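Local coordinates for beta-glucosidase (Chaetomella raphigera, PDB 6JXG), which probably hydrolyses terminal, non-reducing beta-D-glucosyl residues of its substrates, releasing beta-D-glucose in the course of cellulose breakdown, at residues Ile76-Trp82 with Gly527-Tyr531; Ser231-Ala235 with Gly253-Gly257; Ala243-Asp248 with Arg280-Met284; Ile436-Ser440 with Arg454-Trp460; Ile567-Phe573 with Ser700-Ile704. All coordinates share one frame; numbering follows the deposited sequence.

Contact 1 (Ile76-Trp82 with Gly527-Tyr531)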
# COMPACT_ATOMS: atom_id res chain seq x y z
N ILE A 76 -2.56 -2.45 2.33
CA ILE A 76 -1.94 -2.72 3.62
C ILE A 76 -2.14 -4.17 3.97
O ILE A 76 -1.24 -4.76 4.63
CB ILE A 76 -2.43 -1.74 4.74
CG1 ILE A 76 -1.52 -1.77 5.97
CG2 ILE A 76 -3.88 -2.02 5.14
CD1 ILE A 76 -0.09 -1.36 5.72
N GLN A 77 -3.29 -4.74 3.59
CA GLN A 77 -3.55 -6.21 3.72
C GLN A 77 -2.58 -7.00 2.89
O GLN A 77 -2.07 -8.05 3.35
CB GLN A 77 -4.98 -6.60 3.32
CG GLN A 77 -5.31 -8.12 3.53
CD GLN A 77 -5.56 -8.31 5.00
OE1 GLN A 77 -5.68 -7.31 5.67
NE2 GLN A 77 -5.76 -9.55 5.48
N THR A 78 -2.31 -6.51 1.69
CA THR A 78 -1.33 -7.12 0.78
C THR A 78 0.09 -7.12 1.40
O THR A 78 0.80 -8.14 1.39
CB THR A 78 -1.42 -6.41 -0.58
OG1 THR A 78 -2.73 -6.59 -1.08
CG2 THR A 78 -0.43 -6.91 -1.55
N ALA A 79 0.49 -5.98 1.97
CA ALA A 79 1.79 -5.89 2.69
C ALA A 79 1.85 -6.82 3.84
O ALA A 79 2.90 -7.44 4.06
CB ALA A 79 2.14 -4.49 3.12
N SER A 80 0.73 -6.98 4.54
CA SER A 80 0.64 -7.84 5.72
C SER A 80 0.89 -9.32 5.48
O SER A 80 1.14 -10.08 6.44
CB SER A 80 -0.69 -7.67 6.49
OG SER A 80 -0.91 -6.29 6.87
N THR A 81 0.83 -9.74 4.20
CA THR A 81 1.21 -11.10 3.85
C THR A 81 2.66 -11.34 3.86
O THR A 81 3.04 -12.51 3.92
CB THR A 81 0.75 -11.48 2.41
OG1 THR A 81 1.58 -10.75 1.47
CG2 THR A 81 -0.73 -11.19 2.27
N TRP A 82 3.45 -10.26 3.71
CA TRP A 82 4.89 -10.30 3.57
C TRP A 82 5.32 -11.35 2.50
O TRP A 82 6.36 -12.01 2.64
CB TRP A 82 5.58 -10.63 4.90
CG TRP A 82 5.44 -9.61 5.93
CD1 TRP A 82 4.28 -9.25 6.56
CD2 TRP A 82 6.49 -8.85 6.56
NE1 TRP A 82 4.53 -8.24 7.49
CE2 TRP A 82 5.87 -7.98 7.52
CE3 TRP A 82 7.88 -8.79 6.41
CZ2 TRP A 82 6.59 -7.09 8.31
CZ3 TRP A 82 8.60 -7.91 7.22
CH2 TRP A 82 7.94 -7.07 8.15
N GLY A 527 0.33 -14.04 8.62
CA GLY A 527 0.50 -12.65 8.44
C GLY A 527 1.34 -12.09 9.56
O GLY A 527 1.42 -12.72 10.58
N LYS A 528 2.00 -10.95 9.35
CA LYS A 528 2.75 -10.23 10.41
C LYS A 528 2.36 -8.74 10.34
O LYS A 528 2.14 -8.17 9.22
CB LYS A 528 4.30 -10.34 10.19
CG LYS A 528 4.85 -11.76 10.13
CD LYS A 528 4.86 -12.41 11.51
CE LYS A 528 5.86 -13.56 11.50
NZ LYS A 528 5.72 -14.48 12.65
N LEU A 529 2.31 -8.06 11.48
CA LEU A 529 1.93 -6.66 11.44
C LEU A 529 2.88 -5.82 10.60
O LEU A 529 4.11 -5.97 10.71
CB LEU A 529 1.91 -6.09 12.82
CG LEU A 529 0.84 -6.51 13.80
CD1 LEU A 529 1.13 -5.84 15.12
CD2 LEU A 529 -0.58 -6.15 13.31
N PRO A 530 2.34 -4.93 9.73
CA PRO A 530 3.15 -4.02 8.96
C PRO A 530 3.26 -2.65 9.60
O PRO A 530 3.79 -1.75 9.00
CB PRO A 530 2.36 -3.90 7.65
CG PRO A 530 0.91 -3.92 8.08
CD PRO A 530 0.94 -4.95 9.25
N TYR A 531 2.79 -2.53 10.83
CA TYR A 531 2.91 -1.34 11.67
C TYR A 531 2.88 -1.73 13.13
O TYR A 531 2.71 -2.90 13.46
CB TYR A 531 1.81 -0.35 11.33
CG TYR A 531 0.45 -1.00 11.16
CD1 TYR A 531 -0.15 -1.69 12.20
CD2 TYR A 531 -0.25 -0.91 9.94
CE1 TYR A 531 -1.36 -2.29 12.04
CE2 TYR A 531 -1.49 -1.51 9.79
CZ TYR A 531 -2.02 -2.20 10.85
OH TYR A 531 -3.26 -2.77 10.68
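Both backbone polar atoms of Lys528 are engaged by 76-82. Lys528 N donates to Ser80 O at 3.2 Å, in the carbonyl plane. Trp82 NE1 donates to Lys528 O at 3.0 Å, but from above the carbonyl plane and with a bent N-H...O angle of 142°. Gly527 CA also approaches Ser80 O, as a CA-H...O contact. Ser80 OG lies beside its own backbone N (chi1 -56°), and this turns it back to bond Ile76 O at 2.7 Å. Two polar ends lead out of the contact: the far end of Lys528 makes a salt bridge to Glu630, and Tyr531 OH bonds Trp503. The contact ties the end of a helix in the TIM-barrel-like N-terminal domain to a loop of the family 3 C-terminal domain. Trp82 has positive phi where the chain leaves that helix.

Among the packing contacts, Lys528 CB sits 3.3 Å above one face of the Trp82 ring, near its rim. Replacing Trp82 by an alanine would probably leave Lys528 O without its indole donor and open a gap beside Lys528 CB. Ser80 OG also stands 3.2 Å from Pro530 CG. Ile76 CD1 meets Pro530 CG at 3.6 Å. Ile76 CG1 comes to the edge of the Tyr531 ring, 3.8 Å from CE2.

Contact 2 (Ser231-Ala235 with Gly253-Gly257)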
# COMPACT_ATOMS: atom_id res chain seq x y z
N SER A 231 -0.70 14.98 -12.66
CA SER A 231 -1.18 15.62 -11.45
C SER A 231 -2.19 14.82 -10.73
O SER A 231 -3.03 14.14 -11.33
CB SER A 231 -1.74 17.02 -11.74
OG SER A 231 -2.91 16.93 -12.51
N ASP A 232 -2.22 15.00 -9.40
CA ASP A 232 -3.42 14.59 -8.73
C ASP A 232 -4.52 15.51 -9.25
O ASP A 232 -4.25 16.52 -9.93
CB ASP A 232 -3.23 14.59 -7.20
CG ASP A 232 -4.16 13.63 -6.46
OD1 ASP A 232 -5.23 13.30 -7.00
OD2 ASP A 232 -3.84 13.24 -5.30
N TRP A 233 -5.78 15.15 -8.96
CA TRP A 233 -6.89 15.70 -9.67
C TRP A 233 -7.13 17.13 -9.20
O TRP A 233 -7.53 17.41 -8.08
CB TRP A 233 -8.12 14.83 -9.61
CG TRP A 233 -8.32 13.92 -10.79
CD1 TRP A 233 -9.50 13.69 -11.40
CD2 TRP A 233 -7.36 13.04 -11.45
NE1 TRP A 233 -9.36 12.79 -12.42
CE2 TRP A 233 -8.06 12.36 -12.47
CE3 TRP A 233 -6.00 12.76 -11.27
CZ2 TRP A 233 -7.45 11.44 -13.33
CZ3 TRP A 233 -5.39 11.85 -12.11
CH2 TRP A 233 -6.12 11.18 -13.13
N ALA A 234 -6.90 18.03 -10.16
CA ALA A 234 -6.93 19.49 -9.96
C ALA A 234 -5.84 19.95 -8.97
O ALA A 234 -6.06 20.90 -8.20
CB ALA A 234 -8.31 19.98 -9.53
N ALA A 235 -4.69 19.26 -8.97
CA ALA A 235 -3.56 19.63 -8.08
C ALA A 235 -2.63 20.60 -8.83
O ALA A 235 -1.66 21.10 -8.27
CB ALA A 235 -2.80 18.39 -7.57
N GLY A 253 -7.76 18.09 -16.13
CA GLY A 253 -7.56 19.11 -17.18
C GLY A 253 -8.14 20.46 -16.79
O GLY A 253 -7.52 21.53 -17.03
N ASP A 254 -9.35 20.44 -16.21
CA ASP A 254 -9.97 21.60 -15.64
C ASP A 254 -10.09 21.46 -14.12
O ASP A 254 -9.65 20.42 -13.50
CB ASP A 254 -11.33 21.90 -16.29
CG ASP A 254 -12.36 20.81 -16.07
OD1 ASP A 254 -13.47 21.05 -16.59
OD2 ASP A 254 -12.10 19.77 -15.39
N ASN A 255 -10.68 22.45 -13.47
CA ASN A 255 -10.81 22.35 -12.03
C ASN A 255 -12.10 21.64 -11.66
O ASN A 255 -13.11 22.30 -11.40
CB ASN A 255 -10.72 23.72 -11.36
CG ASN A 255 -10.94 23.66 -9.85
OD1 ASN A 255 -11.45 24.60 -9.25
ND2 ASN A 255 -10.69 22.51 -9.25
N PHE A 256 -12.06 20.29 -11.70
CA PHE A 256 -13.21 19.42 -11.45
C PHE A 256 -14.45 19.91 -12.14
O PHE A 256 -15.55 20.01 -11.55
CB PHE A 256 -13.47 19.24 -9.92
CG PHE A 256 -12.63 18.16 -9.29
CD1 PHE A 256 -12.84 16.85 -9.60
CD2 PHE A 256 -11.61 18.49 -8.36
CE1 PHE A 256 -12.07 15.84 -9.01
CE2 PHE A 256 -10.87 17.48 -7.77
CZ PHE A 256 -11.09 16.18 -8.10
N GLY A 257 -14.30 20.18 -13.43
CA GLY A 257 -15.48 20.37 -14.25
C GLY A 257 -15.86 21.81 -14.56
O GLY A 257 -16.89 22.02 -15.21
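Trp233 and Ala234 meet Asn255 and Phe256 by van der Waals contact, and no hydrogen bond crosses between the two segments. Ser231 OG bonds Asp232 O at 2.9 Å, while Ala235 N reaches that oxygen from the other face of the carbonyl. The latter bond closes a type II beta turn from Asp232 to Ala235. The carboxylate of Asp232 is used within the turn too: Asp232 OD1 takes Trp233 N at 2.8 Å on its anti side. A Ser-Asp-Trp sequence in this place carries the nucleophile in many family 3 glycosidases, so this loop probably borders the active site.

Trp233 comes next. Trp233 CB lies 3.6 Å from Phe256 CZ, and the two side chains cross at about a right angle. Phe256 CE1 reaches the edge of the indole, near its plane. Phe256 CE2 also stands 3.4 Å from Trp233 O, a carbonyl that is bonded by Tyr201. Ala234 has positive phi, as suits the third position of a type II turn. Ala234 CB touches Asn255 ND2 at 3.5 Å and Phe256 CD2 at 3.8 Å. Asn255 CG is anti to the backbone N (chi1 176°), which carries the amide to that methyl. Asn255 itself centres an inverse gamma turn.

The turn follows strand 228-231, an outermost strand of the N-terminal sheet, and helix 239-245 lies between the two segments in the chain. The backbone of Asp232 bonds that of Cys199 in the adjoining strand 196-199. Trp233 packs on Met198 of the same strand, and Trp34 meets both Trp233 and, edge-to-face, Phe256.

Contact 3 (Ala243-Asp248 with Arg280-Met284)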
# COMPACT_ATOMS: atom_id res chain seq x y z
N ALA A 243 4.35 23.49 -15.73
CA ALA A 243 5.17 23.10 -16.86
C ALA A 243 6.65 23.13 -16.52
O ALA A 243 7.40 22.17 -16.80
CB ALA A 243 4.88 24.00 -18.07
N ASN A 244 7.08 24.25 -15.98
CA ASN A 244 8.53 24.49 -15.73
C ASN A 244 9.09 23.66 -14.61
O ASN A 244 10.28 23.31 -14.62
CB ASN A 244 8.80 25.96 -15.57
CG ASN A 244 8.69 26.69 -16.88
OD1 ASN A 244 8.60 26.08 -17.97
ND2 ASN A 244 8.66 28.01 -16.78
N ALA A 245 8.20 23.21 -13.73
CA ALA A 245 8.59 22.33 -12.61
C ALA A 245 8.79 20.92 -13.02
O ALA A 245 9.46 20.18 -12.32
CB ALA A 245 7.48 22.36 -11.56
N GLY A 246 8.18 20.53 -14.13
CA GLY A 246 8.31 19.21 -14.69
C GLY A 246 7.06 18.34 -14.71
O GLY A 246 7.16 17.14 -14.86
N LEU A 247 5.89 18.93 -14.54
CA LEU A 247 4.65 18.22 -14.70
C LEU A 247 4.55 17.84 -16.20
O LEU A 247 5.00 18.61 -17.05
CB LEU A 247 3.46 19.01 -14.29
CG LEU A 247 2.06 18.42 -14.34
CD1 LEU A 247 1.99 17.27 -13.34
CD2 LEU A 247 0.97 19.44 -14.03
N ASP A 248 3.97 16.67 -16.49
CA ASP A 248 3.76 16.23 -17.90
C ASP A 248 2.33 16.11 -18.32
O ASP A 248 2.02 16.31 -19.51
CB ASP A 248 4.46 14.93 -18.15
CG ASP A 248 5.96 15.01 -17.84
OD1 ASP A 248 6.63 15.94 -18.41
OD2 ASP A 248 6.47 14.17 -17.05
N ARG A 280 10.11 22.09 -23.44
CA ARG A 280 9.46 21.56 -22.23
C ARG A 280 8.22 20.78 -22.65
O ARG A 280 8.01 19.62 -22.24
CB ARG A 280 9.17 22.67 -21.20
CG ARG A 280 8.52 22.15 -19.86
CD ARG A 280 9.51 21.39 -18.96
NE ARG A 280 9.46 19.98 -19.19
CZ ARG A 280 8.42 19.20 -18.80
NH1 ARG A 280 7.46 19.70 -18.06
NH2 ARG A 280 8.41 17.92 -19.11
N LEU A 281 7.40 21.38 -23.50
CA LEU A 281 6.23 20.60 -24.03
C LEU A 281 6.63 19.33 -24.83
O LEU A 281 6.04 18.25 -24.71
CB LEU A 281 5.32 21.49 -24.90
CG LEU A 281 4.16 20.89 -25.70
CD1 LEU A 281 3.17 20.18 -24.79
CD2 LEU A 281 3.46 21.99 -26.47
N ASP A 282 7.67 19.46 -25.64
CA ASP A 282 8.20 18.36 -26.40
C ASP A 282 8.64 17.26 -25.44
O ASP A 282 8.39 16.08 -25.71
CB ASP A 282 9.38 18.79 -27.27
CG ASP A 282 8.95 19.67 -28.47
OD1 ASP A 282 7.74 19.81 -28.74
OD2 ASP A 282 9.85 20.18 -29.18
N ASP A 283 9.26 17.64 -24.33
CA ASP A 283 9.76 16.69 -23.36
C ASP A 283 8.57 15.97 -22.71
O ASP A 283 8.59 14.77 -22.56
CB ASP A 283 10.61 17.38 -22.31
CG ASP A 283 11.18 16.41 -21.32
OD1 ASP A 283 12.11 15.68 -21.69
OD2 ASP A 283 10.67 16.33 -20.21
N MET A 284 7.52 16.69 -22.41
CA MET A 284 6.31 16.12 -21.79
C MET A 284 5.72 15.03 -22.66
O MET A 284 5.43 13.94 -22.23
CB MET A 284 5.24 17.18 -21.63
CG MET A 284 5.45 18.26 -20.62
SD MET A 284 4.03 19.42 -20.82
CE MET A 284 4.46 20.82 -19.88
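The CA atoms of Asp248 and Met284 come to 4.7 Å as the chain leaving helix 239-245 runs up against helix 278-294. The first helix ends in a Schellman motif, with Gly246 at positive phi.

Arg280 donates every hydrogen bond between the two segments. Its chain bends at chi2 and chi3 (73° and -94°), which brings the guanidinium edge round to the other segment. Arg280 NH1 donates twice, to Ala243 O at 2.8 Å, on a lone pair, and to Leu247 O at 2.9 Å. Arg280 NH2 makes a salt bridge to Asp248 OD1 at 2.8 Å, nearly along the C-O bond. Within its own helix, Arg280 NH2 makes a second one to Asp283 OD2 at 3.0 Å. All four acceptors lie close to the guanidinium plane, so the rotation of the group is probably fixed. Met284 lies beside this network. Met284 CE touches Ala243 CB at 3.7 Å, and Met284 CG lies 3.4 Å from Asp248 OD1.

Asp248 OD2 has a further salt bridge to Lys220, and Asp283 OD2 one to Arg287. Asp248 OD1 and Asp283 OD2 are only 4.4 Å apart, and the shared arginine probably offsets their repulsion. Its positive charge would also suit the carbonyl end of helix 239-245.

Contact 4 (Ile436-Ser440 with Arg454-Trp460)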
# COMPACT_ATOMS: atom_id res chain seq x y z
N ILE A 436 -15.44 -6.34 15.30
CA ILE A 436 -15.31 -4.92 15.46
C ILE A 436 -14.44 -4.36 14.35
O ILE A 436 -13.63 -5.10 13.74
CB ILE A 436 -14.77 -4.52 16.85
CG1 ILE A 436 -13.40 -5.13 17.15
CG2 ILE A 436 -15.77 -4.92 17.90
CD1 ILE A 436 -12.63 -4.52 18.31
N THR A 437 -14.52 -3.06 14.18
CA THR A 437 -13.84 -2.34 13.05
C THR A 437 -13.19 -1.03 13.41
O THR A 437 -13.41 -0.43 14.47
CB THR A 437 -14.87 -2.02 11.94
OG1 THR A 437 -15.92 -1.22 12.51
CG2 THR A 437 -15.47 -3.27 11.38
N ALA A 438 -12.37 -0.54 12.48
CA ALA A 438 -12.02 0.85 12.44
C ALA A 438 -11.80 1.26 10.98
O ALA A 438 -11.18 0.51 10.25
CB ALA A 438 -10.80 1.17 13.30
N ASP A 439 -12.32 2.42 10.57
CA ASP A 439 -12.33 2.80 9.19
C ASP A 439 -11.75 4.18 8.99
O ASP A 439 -11.57 4.95 9.92
CB ASP A 439 -13.79 2.69 8.65
CG ASP A 439 -13.92 2.60 7.17
OD1 ASP A 439 -12.89 2.44 6.45
OD2 ASP A 439 -15.13 2.68 6.71
N SER A 440 -11.46 4.49 7.73
CA SER A 440 -10.98 5.83 7.38
C SER A 440 -10.93 5.87 5.85
O SER A 440 -11.15 4.87 5.16
CB SER A 440 -9.59 6.11 8.01
OG SER A 440 -8.50 5.38 7.44
N ARG A 454 -8.68 9.59 10.88
CA ARG A 454 -9.26 9.15 12.11
C ARG A 454 -8.95 10.10 13.25
O ARG A 454 -7.86 10.67 13.36
CB ARG A 454 -8.77 7.75 12.52
CG ARG A 454 -9.13 6.68 11.52
CD ARG A 454 -8.72 5.32 11.99
NE ARG A 454 -7.33 4.99 11.91
CZ ARG A 454 -6.76 4.06 12.68
NH1 ARG A 454 -7.39 3.46 13.69
NH2 ARG A 454 -5.51 3.74 12.48
N ASN A 455 -9.92 10.25 14.12
CA ASN A 455 -9.79 11.21 15.19
C ASN A 455 -9.25 10.53 16.45
O ASN A 455 -9.02 11.16 17.47
CB ASN A 455 -11.08 12.01 15.36
CG ASN A 455 -12.24 11.23 15.95
OD1 ASN A 455 -13.40 11.73 15.98
ND2 ASN A 455 -11.98 10.06 16.46
N SER A 456 -9.00 9.22 16.40
CA SER A 456 -8.48 8.47 17.55
C SER A 456 -7.96 7.18 17.00
O SER A 456 -8.15 6.91 15.81
CB SER A 456 -9.54 8.13 18.58
OG SER A 456 -10.40 7.14 18.03
N LEU A 457 -7.36 6.39 17.88
CA LEU A 457 -6.92 5.00 17.61
C LEU A 457 -7.78 3.96 18.40
O LEU A 457 -7.36 2.84 18.76
CB LEU A 457 -5.43 4.85 17.92
CG LEU A 457 -4.47 5.67 17.04
CD1 LEU A 457 -3.06 5.40 17.53
CD2 LEU A 457 -4.54 5.39 15.54
N ALA A 458 -9.03 4.36 18.63
CA ALA A 458 -10.03 3.53 19.29
C ALA A 458 -10.89 2.81 18.26
O ALA A 458 -11.21 3.40 17.21
CB ALA A 458 -10.91 4.44 20.16
N PRO A 459 -11.37 1.60 18.56
CA PRO A 459 -12.35 0.99 17.66
C PRO A 459 -13.58 1.86 17.34
O PRO A 459 -14.05 2.63 18.18
CB PRO A 459 -12.75 -0.30 18.39
CG PRO A 459 -11.55 -0.66 19.18
CD PRO A 459 -11.04 0.67 19.67
N TRP A 460 -14.05 1.80 16.08
CA TRP A 460 -15.21 2.54 15.65
C TRP A 460 -16.46 1.86 16.18
O TRP A 460 -16.44 0.69 16.64
CB TRP A 460 -15.20 2.53 14.08
CG TRP A 460 -14.37 3.62 13.49
CD1 TRP A 460 -13.15 4.07 13.92
CD2 TRP A 460 -14.78 4.50 12.44
NE1 TRP A 460 -12.75 5.14 13.19
CE2 TRP A 460 -13.73 5.45 12.28
CE3 TRP A 460 -15.95 4.62 11.67
CZ2 TRP A 460 -13.79 6.49 11.33
CZ3 TRP A 460 -16.01 5.67 10.72
CH2 TRP A 460 -14.93 6.55 10.56
O HOH W 1 -16.45 -1.84 15.88
O HOH W 2 -6.31 5.33 9.22
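The Trp460 ring lies flat against the backbone of Ala438 and Asp439, laid there by a chi1 of -85° that sets CG beside the backbone N. Asp439 N sits 3.6 Å above one face of Trp460, toward the rim, and is a buried amide with no hydrogen-bond partner. Asp439 CB makes a CH-pi contact 4.2 Å from the centroid of the six-membered ring, 10° off the normal. An alanine in place of Trp460 would probably strip this cover from Asp439 and leave a gap beside the strand end. Ala438 CB touches Trp460 CD1 at 3.8 Å.

Trp460 N donates to Thr437 O at 2.8 Å, and a water accepts from Thr437 N and donates to Trp460 O. The contact lies at the C-terminal end of strand 431-438. Its partner leads to helix 463-471 and then to the parallel neighbour, strand 477-483. This is a beta-alpha-beta crossover in the family 3 C-terminal domain.

Arg454 CG packs on Ser440 CB at 3.6 Å. A second water joins Arg454 NE, 2.9 Å away, to Ser440 OG. Leu457 CD2 covers one guanidinium face. Pro118 O and Pro486 O bond Arg454 NH2 and NH1, and Gly121 O bonds Ser440 OG.

Contact 5 (Ile567-Phe573 with Ser700-Ile704)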
# COMPACT_ATOMS: atom_id res chain seq x y z
N ILE A 567 10.57 2.46 23.89
CA ILE A 567 9.17 2.35 24.29
C ILE A 567 8.72 0.97 23.92
O ILE A 567 8.92 0.57 22.77
CB ILE A 567 8.28 3.40 23.56
CG1 ILE A 567 8.67 4.80 23.96
CG2 ILE A 567 6.82 3.10 23.89
CD1 ILE A 567 8.16 5.96 23.12
N GLN A 568 8.17 0.21 24.87
CA GLN A 568 7.66 -1.10 24.58
C GLN A 568 6.27 -0.96 23.90
O GLN A 568 5.34 -0.40 24.48
CB GLN A 568 7.51 -1.99 25.83
CG GLN A 568 8.80 -2.58 26.39
CD GLN A 568 9.21 -1.88 27.67
OE1 GLN A 568 8.43 -1.83 28.64
NE2 GLN A 568 10.43 -1.30 27.70
N PRO A 569 6.14 -1.55 22.70
CA PRO A 569 4.84 -1.51 22.08
C PRO A 569 4.05 -2.61 22.69
O PRO A 569 4.64 -3.45 23.41
CB PRO A 569 5.18 -1.81 20.58
CG PRO A 569 6.55 -2.42 20.53
CD PRO A 569 7.19 -2.17 21.87
N ARG A 570 2.76 -2.71 22.35
CA ARG A 570 2.00 -3.87 22.74
C ARG A 570 2.28 -5.01 21.79
O ARG A 570 2.64 -6.10 22.23
CB ARG A 570 0.54 -3.54 22.82
CG ARG A 570 -0.35 -4.75 23.01
CD ARG A 570 0.05 -5.54 24.29
NE ARG A 570 -0.21 -4.75 25.47
CZ ARG A 570 0.38 -4.92 26.65
NH1 ARG A 570 1.28 -5.86 26.85
NH2 ARG A 570 0.08 -4.12 27.66
N PHE A 571 2.13 -4.77 20.49
CA PHE A 571 2.54 -5.73 19.47
C PHE A 571 3.43 -4.95 18.49
O PHE A 571 3.00 -3.91 17.95
CB PHE A 571 1.33 -6.29 18.77
CG PHE A 571 0.34 -6.96 19.72
CD1 PHE A 571 0.73 -8.09 20.41
CD2 PHE A 571 -0.94 -6.47 19.85
CE1 PHE A 571 -0.19 -8.74 21.29
CE2 PHE A 571 -1.85 -7.12 20.69
CZ PHE A 571 -1.45 -8.24 21.42
N GLU A 572 4.67 -5.42 18.34
CA GLU A 572 5.65 -4.76 17.53
C GLU A 572 5.45 -4.98 16.02
O GLU A 572 4.82 -5.96 15.56
CB GLU A 572 7.05 -5.22 17.95
CG GLU A 572 7.37 -6.67 17.61
CD GLU A 572 6.99 -7.72 18.67
OE1 GLU A 572 6.20 -7.43 19.59
OE2 GLU A 572 7.47 -8.85 18.52
N PHE A 573 6.03 -4.07 15.25
CA PHE A 573 6.19 -4.27 13.81
C PHE A 573 6.79 -5.65 13.56
O PHE A 573 7.76 -6.00 14.18
CB PHE A 573 7.06 -3.16 13.25
CG PHE A 573 7.39 -3.28 11.77
CD1 PHE A 573 6.55 -2.72 10.77
CD2 PHE A 573 8.51 -3.99 11.36
CE1 PHE A 573 6.85 -2.84 9.41
CE2 PHE A 573 8.83 -4.08 10.00
CZ PHE A 573 8.00 -3.50 9.02
N SER A 700 10.23 -11.06 14.26
CA SER A 700 9.63 -9.75 14.40
C SER A 700 10.76 -8.74 14.61
O SER A 700 11.91 -9.13 14.72
CB SER A 700 8.58 -9.65 15.54
OG SER A 700 9.19 -9.31 16.73
N SER A 701 10.43 -7.44 14.60
CA SER A 701 11.37 -6.41 14.99
C SER A 701 11.88 -6.53 16.40
O SER A 701 12.84 -5.85 16.73
CB SER A 701 10.83 -4.96 14.83
OG SER A 701 9.72 -4.63 15.64
N ARG A 702 11.25 -7.29 17.26
CA ARG A 702 11.72 -7.50 18.62
C ARG A 702 12.00 -8.95 19.00
O ARG A 702 12.74 -9.14 19.97
CB ARG A 702 10.74 -6.85 19.64
CG ARG A 702 10.88 -5.34 19.55
CD ARG A 702 10.21 -4.60 20.66
NE ARG A 702 10.36 -3.18 20.40
CZ ARG A 702 10.58 -2.25 21.35
NH1 ARG A 702 10.60 -2.54 22.70
NH2 ARG A 702 10.76 -1.06 20.94
N ASP A 703 11.45 -9.94 18.26
CA ASP A 703 11.74 -11.37 18.53
C ASP A 703 12.96 -11.86 17.69
O ASP A 703 12.86 -12.56 16.66
CB ASP A 703 10.49 -12.16 18.29
CG ASP A 703 10.60 -13.60 18.68
OD1 ASP A 703 11.62 -13.96 19.30
OD2 ASP A 703 9.68 -14.41 18.40
N ILE A 704 14.11 -11.34 18.11
CA ILE A 704 15.34 -11.56 17.44
C ILE A 704 15.95 -12.84 17.99
O ILE A 704 16.19 -13.00 19.21
CB ILE A 704 16.30 -10.39 17.63
CG1 ILE A 704 15.72 -9.09 17.01
CG2 ILE A 704 17.62 -10.73 16.98
CD1 ILE A 704 15.38 -9.18 15.53
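Ser700 OG donates to Glu572 OE2 in a short bond of 2.5 Å, on the anti lone pair of the carboxylate, while accepting from two amides of its own loop. Arg702 N reaches Ser700 OG at 2.9 Å, and Asp703 N reaches Ser700 OG at 2.8 Å. These make an ST turn and an ST motif, so the serine shapes its loop and binds across the contact as well. Glu572 CG stands between the backbone N and the carbonyl carbon (chi1 69°), and a bend at chi2 then lays the carboxylate toward Ser700.

Ser701 N and Ser701 OG both donate to Phe573 O, at 3.1 and 2.8 Å, in the carbonyl plane. The loop links strands 692-698 and 704-711, antiparallel neighbours in the fibronectin type III-like domain. It docks this hairpin on a loop of the family 3 C-terminal domain.

Arg702 is extended from CG to NE and reaches along 567-573. Pro569 CD sits 3.4 Å above the guanidinium plane of Arg702, over the centre. Arg702 CB lies 3.9 Å from Glu572 CG. The guanidinium end finds its charge partner in Asp563, through NH2. Phe573 stacks on Tyr559.

In the fold
Contacts 1 and 5 touch, with centres 15 Å apart. Phe573 joins them: its CE2 lies 3.6 Å from Trp82 CH2, and its CE1 is 3.3 Å from Pro530 O. Together they bring all three domains to one place. Contact 4 has its centre 18 Å from that of contact 1, and the nearest atoms are about 7 Å apart. Contacts 2 and 3 lie in the N-terminal domain and alternate along the chain. They meet where Leu247 CD1 packs 3.6 Å from Ser231 N. Contact 2 probably borders the active site. Contact 3 lies farther out, with the side chain of Ala243 about 10 Å from a bound N-acetylglucosamine. Contacts 3 and 5 lie 46 Å apart between centres.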